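Local atomic coordinates of synaptotagmin IV (Rattus norvegicus, PDB entry 1W15), a protein that is a synaptotagmin family member reported not to bind calcium and takes part in the mobility of neuronal dense core vesicles through its interaction with KIF1A. Residues S51-K56 with P78-N83. Residues are numbered along the deposited sequence; the frame is centred on the assembly and turned at random.
Sequences SDPYVK and PNAVFN. With CA (calcium ion), chain B.
Strand 53-56, with Pro53 and Val55 facing strand 80-83, runs at 35° to it, the axes 8.6 Å apart at their closest and no hydrogen bond between them. The two belong to opposite four-stranded antiparallel sheets of the C2B beta-sandwich, and the Phe82 side chain spans the gap to the other strand's side chains and main chain, at the end that carries the calcium held by Asp52. Phe82 carries most of the contact. With CG anti to its carbonyl carbon (chi1 -63°), its ring reaches across to the backbone of the other sheet. Val55 CG2, anti to the carbonyl carbon, is the branch turned onto the ring; it lies over one face, displaced toward the rim, in a CH-pi contact 4.1 Å from the ring centroid, and its nearest ring atom is Phe82 CE2. Tyr54 CA touches Phe82 CE1 obliquely at 3.8 Å. Nearer the loops, Pro53 CG meets Ala80 CB tip to tip at 4.0 Å, and Pro53 CB borders Phe82 CZ. Val36 of strand 31-40 packs against both Val55 and Phe82, extending this apolar layer. Tyr54 points away from strand 80-83, and its OH is hydrogen-bonded to Asn113 ND2. Just before Pro53 the chain turns polar: Asp52 OD2 binds a calcium ion at 2.5 Å, together with Asp106, Ser107, Glu108 and a water, while its other carboxylate oxygen accepts a hydrogen bond from Cys76 N, which helps fix the group's rotation. Back at the aromatic ring, Pro53 O sits at the edge, in the ring plane, 3.5 Å from Phe82 CE1.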
ATOM      1  N   SER A  51     -15.970  -7.284 -18.196  1.00 50.22           N
ATOM      2  CA  SER A  51     -15.920  -8.295 -17.172  1.00 48.43           C
ATOM      3  C   SER A  51     -16.065  -7.617 -15.806  1.00 46.31           C
ATOM      4  O   SER A  51     -15.983  -6.381 -15.701  1.00 45.66           O
ATOM      5  CB  SER A  51     -14.641  -9.116 -17.314  1.00 47.74           C
ATOM      6  OG  SER A  51     -13.493  -8.351 -16.915  1.00 53.28           O
ATOM      7  N   ASP A  52     -16.309  -8.438 -14.785  1.00 43.51           N
ATOM      8  CA  ASP A  52     -16.400  -8.013 -13.382  1.00 40.96           C
ATOM      9  C   ASP A  52     -15.297  -8.739 -12.653  1.00 38.85           C
ATOM     10  O   ASP A  52     -15.576  -9.777 -12.043  1.00 37.31           O
ATOM     11  CB  ASP A  52     -17.756  -8.439 -12.818  1.00 39.85           C
ATOM     12  CG  ASP A  52     -18.896  -7.867 -13.618  1.00 43.48           C
ATOM     13  OD1 ASP A  52     -18.951  -6.641 -13.771  1.00 43.84           O
ATOM     14  OD2 ASP A  52     -19.767  -8.562 -14.159  1.00 45.73           O
ATOM     15  N   PRO A  53     -14.044  -8.259 -12.774  1.00 36.80           N
ATOM     16  CA  PRO A  53     -12.902  -9.035 -12.281  1.00 36.70           C
ATOM     17  C   PRO A  53     -12.704  -9.112 -10.770  1.00 35.01           C
ATOM     18  O   PRO A  53     -12.972  -8.151 -10.064  1.00 35.59           O
ATOM     19  CB  PRO A  53     -11.684  -8.359 -12.935  1.00 36.12           C
ATOM     20  CG  PRO A  53     -12.162  -6.913 -13.225  1.00 37.46           C
ATOM     21  CD  PRO A  53     -13.628  -7.021 -13.466  1.00 36.29           C
ATOM     22  N   TYR A  54     -12.243 -10.265 -10.313  1.00 33.04           N
ATOM     23  CA  TYR A  54     -11.627 -10.396  -8.983  1.00 34.21           C
ATOM     24  C   TYR A  54     -10.418 -11.299  -9.160  1.00 34.51           C
ATOM     25  O   TYR A  54     -10.237 -11.908 -10.224  1.00 36.16           O
ATOM     26  CB  TYR A  54     -12.591 -10.984  -7.952  1.00 34.16           C
ATOM     27  CG  TYR A  54     -13.081 -12.393  -8.212  1.00 35.78           C
ATOM     28  CD1 TYR A  54     -14.076 -12.651  -9.171  1.00 34.25           C
ATOM     29  CD2 TYR A  54     -12.561 -13.462  -7.489  1.00 37.39           C
ATOM     30  CE1 TYR A  54     -14.543 -13.953  -9.392  1.00 36.88           C
ATOM     31  CE2 TYR A  54     -12.997 -14.790  -7.711  1.00 37.82           C
ATOM     32  CZ  TYR A  54     -13.958 -15.014  -8.658  1.00 38.03           C
ATOM     33  OH  TYR A  54     -14.370 -16.297  -8.849  1.00 36.52           O
ATOM     34  N   VAL A  55      -9.589 -11.400  -8.130  1.00 34.69           N
ATOM     35  CA  VAL A  55      -8.403 -12.200  -8.252  1.00 34.81           C
ATOM     36  C   VAL A  55      -8.347 -13.199  -7.109  1.00 36.13           C
ATOM     37  O   VAL A  55      -8.515 -12.845  -5.921  1.00 36.54           O
ATOM     38  CB  VAL A  55      -7.125 -11.296  -8.202  1.00 35.85           C
ATOM     39  CG1 VAL A  55      -5.852 -12.172  -8.283  1.00 33.86           C
ATOM     40  CG2 VAL A  55      -7.200 -10.279  -9.336  1.00 34.19           C
ATOM     41  N   LYS A  56      -8.077 -14.442  -7.471  1.00 35.84           N
ATOM     42  CA  LYS A  56      -7.888 -15.506  -6.514  1.00 36.46           C
ATOM     43  C   LYS A  56      -6.409 -15.811  -6.474  1.00 36.85           C
ATOM     44  O   LYS A  56      -5.755 -15.848  -7.525  1.00 36.91           O
ATOM     45  CB  LYS A  56      -8.630 -16.760  -7.015  1.00 37.39           C
ATOM     46  CG  LYS A  56      -8.508 -17.900  -6.049  1.00 39.86           C
ATOM     47  CD  LYS A  56      -9.793 -18.638  -5.990  1.00 48.99           C
ATOM     48  CE  LYS A  56      -9.674 -19.814  -5.066  1.00 48.33           C
ATOM     49  NZ  LYS A  56     -10.838 -20.657  -5.316  1.00 45.36           N
ATOM     50  N   PRO A  78     -12.321  -3.197 -17.803  1.00 60.19           N
ATOM     51  CA  PRO A  78     -11.095  -3.876 -18.287  1.00 58.63           C
ATOM     52  C   PRO A  78      -9.847  -3.475 -17.467  1.00 56.59           C
ATOM     53  O   PRO A  78      -8.751  -3.961 -17.746  1.00 53.75           O
ATOM     54  CB  PRO A  78     -10.966  -3.364 -19.737  1.00 58.82           C
ATOM     55  CG  PRO A  78     -11.534  -1.907 -19.679  1.00 59.42           C
ATOM     56  CD  PRO A  78     -12.560  -1.926 -18.540  1.00 60.23           C
ATOM     57  N   ASN A  79     -10.043  -2.556 -16.506  1.00 55.96           N
ATOM     58  CA  ASN A  79      -8.995  -2.063 -15.562  1.00 55.18           C
ATOM     59  C   ASN A  79      -9.567  -1.781 -14.141  1.00 53.73           C
ATOM     60  O   ASN A  79     -10.552  -1.033 -13.962  1.00 54.31           O
ATOM     61  CB  ASN A  79      -8.209  -0.836 -16.108  1.00 55.35           C
ATOM     62  CG  ASN A  79      -8.309  -0.692 -17.642  1.00 57.40           C
ATOM     63  OD1 ASN A  79      -7.345  -0.962 -18.418  1.00 54.13           O
ATOM     64  ND2 ASN A  79      -9.509  -0.283 -18.093  1.00 60.46           N
ATOM     65  N   ALA A  80      -8.900  -2.329 -13.139  1.00 50.68           N
ATOM     66  CA  ALA A  80      -9.478  -2.504 -11.817  1.00 48.10           C
ATOM     67  C   ALA A  80      -8.370  -2.304 -10.816  1.00 46.75           C
ATOM     68  O   ALA A  80      -7.312  -2.913 -10.983  1.00 45.92           O
ATOM     69  CB  ALA A  80     -10.022  -3.942 -11.701  1.00 48.50           C
ATOM     70  N   VAL A  81      -8.578  -1.435  -9.823  1.00 44.09           N
ATOM     71  CA  VAL A  81      -7.651  -1.270  -8.715  1.00 43.18           C
ATOM     72  C   VAL A  81      -8.172  -2.158  -7.576  1.00 42.81           C
ATOM     73  O   VAL A  81      -9.330  -2.004  -7.136  1.00 42.54           O
ATOM     74  CB  VAL A  81      -7.568   0.200  -8.288  1.00 43.04           C
ATOM     75  CG1 VAL A  81      -6.570   0.388  -7.159  1.00 41.71           C
ATOM     76  CG2 VAL A  81      -7.157   1.077  -9.485  1.00 43.10           C
ATOM     77  N   PHE A  82      -7.373  -3.139  -7.152  1.00 40.05           N
ATOM     78  CA  PHE A  82      -7.798  -4.039  -6.069  1.00 39.10           C
ATOM     79  C   PHE A  82      -7.189  -3.595  -4.740  1.00 39.32           C
ATOM     80  O   PHE A  82      -7.902  -3.546  -3.749  1.00 39.87           O
ATOM     81  CB  PHE A  82      -7.390  -5.483  -6.352  1.00 38.36           C
ATOM     82  CG  PHE A  82      -8.046  -6.043  -7.565  1.00 40.39           C
ATOM     83  CD1 PHE A  82      -9.386  -6.425  -7.534  1.00 40.04           C
ATOM     84  CD2 PHE A  82      -7.328  -6.167  -8.758  1.00 40.12           C
ATOM     85  CE1 PHE A  82     -10.005  -6.941  -8.684  1.00 39.44           C
ATOM     86  CE2 PHE A  82      -7.963  -6.675  -9.931  1.00 41.57           C
ATOM     87  CZ  PHE A  82      -9.291  -7.042  -9.889  1.00 38.41           C
ATOM     88  N   ASN A  83      -5.884  -3.318  -4.731  1.00 37.14           N
ATOM     89  CA  ASN A  83      -5.129  -2.941  -3.518  1.00 38.17           C
ATOM     90  C   ASN A  83      -5.418  -3.857  -2.331  1.00 38.50           C
ATOM     91  O   ASN A  83      -5.918  -3.385  -1.274  1.00 40.57           O
ATOM     92  CB  ASN A  83      -5.416  -1.489  -3.113  1.00 38.47           C
ATOM     93  CG  ASN A  83      -4.838  -0.479  -4.093  1.00 41.13           C
ATOM     94  OD1 ASN A  83      -3.951  -0.821  -4.875  1.00 41.18           O
ATOM     95  ND2 ASN A  83      -5.351   0.773  -4.059  1.00 40.23           N
TER
HETATM   96 CA    CA B1001     -19.484 -10.732 -15.352  1.00 70.74          CA
HETATM   97  O   HOH W   1     -21.592 -10.232 -17.042  1.00 73.34           O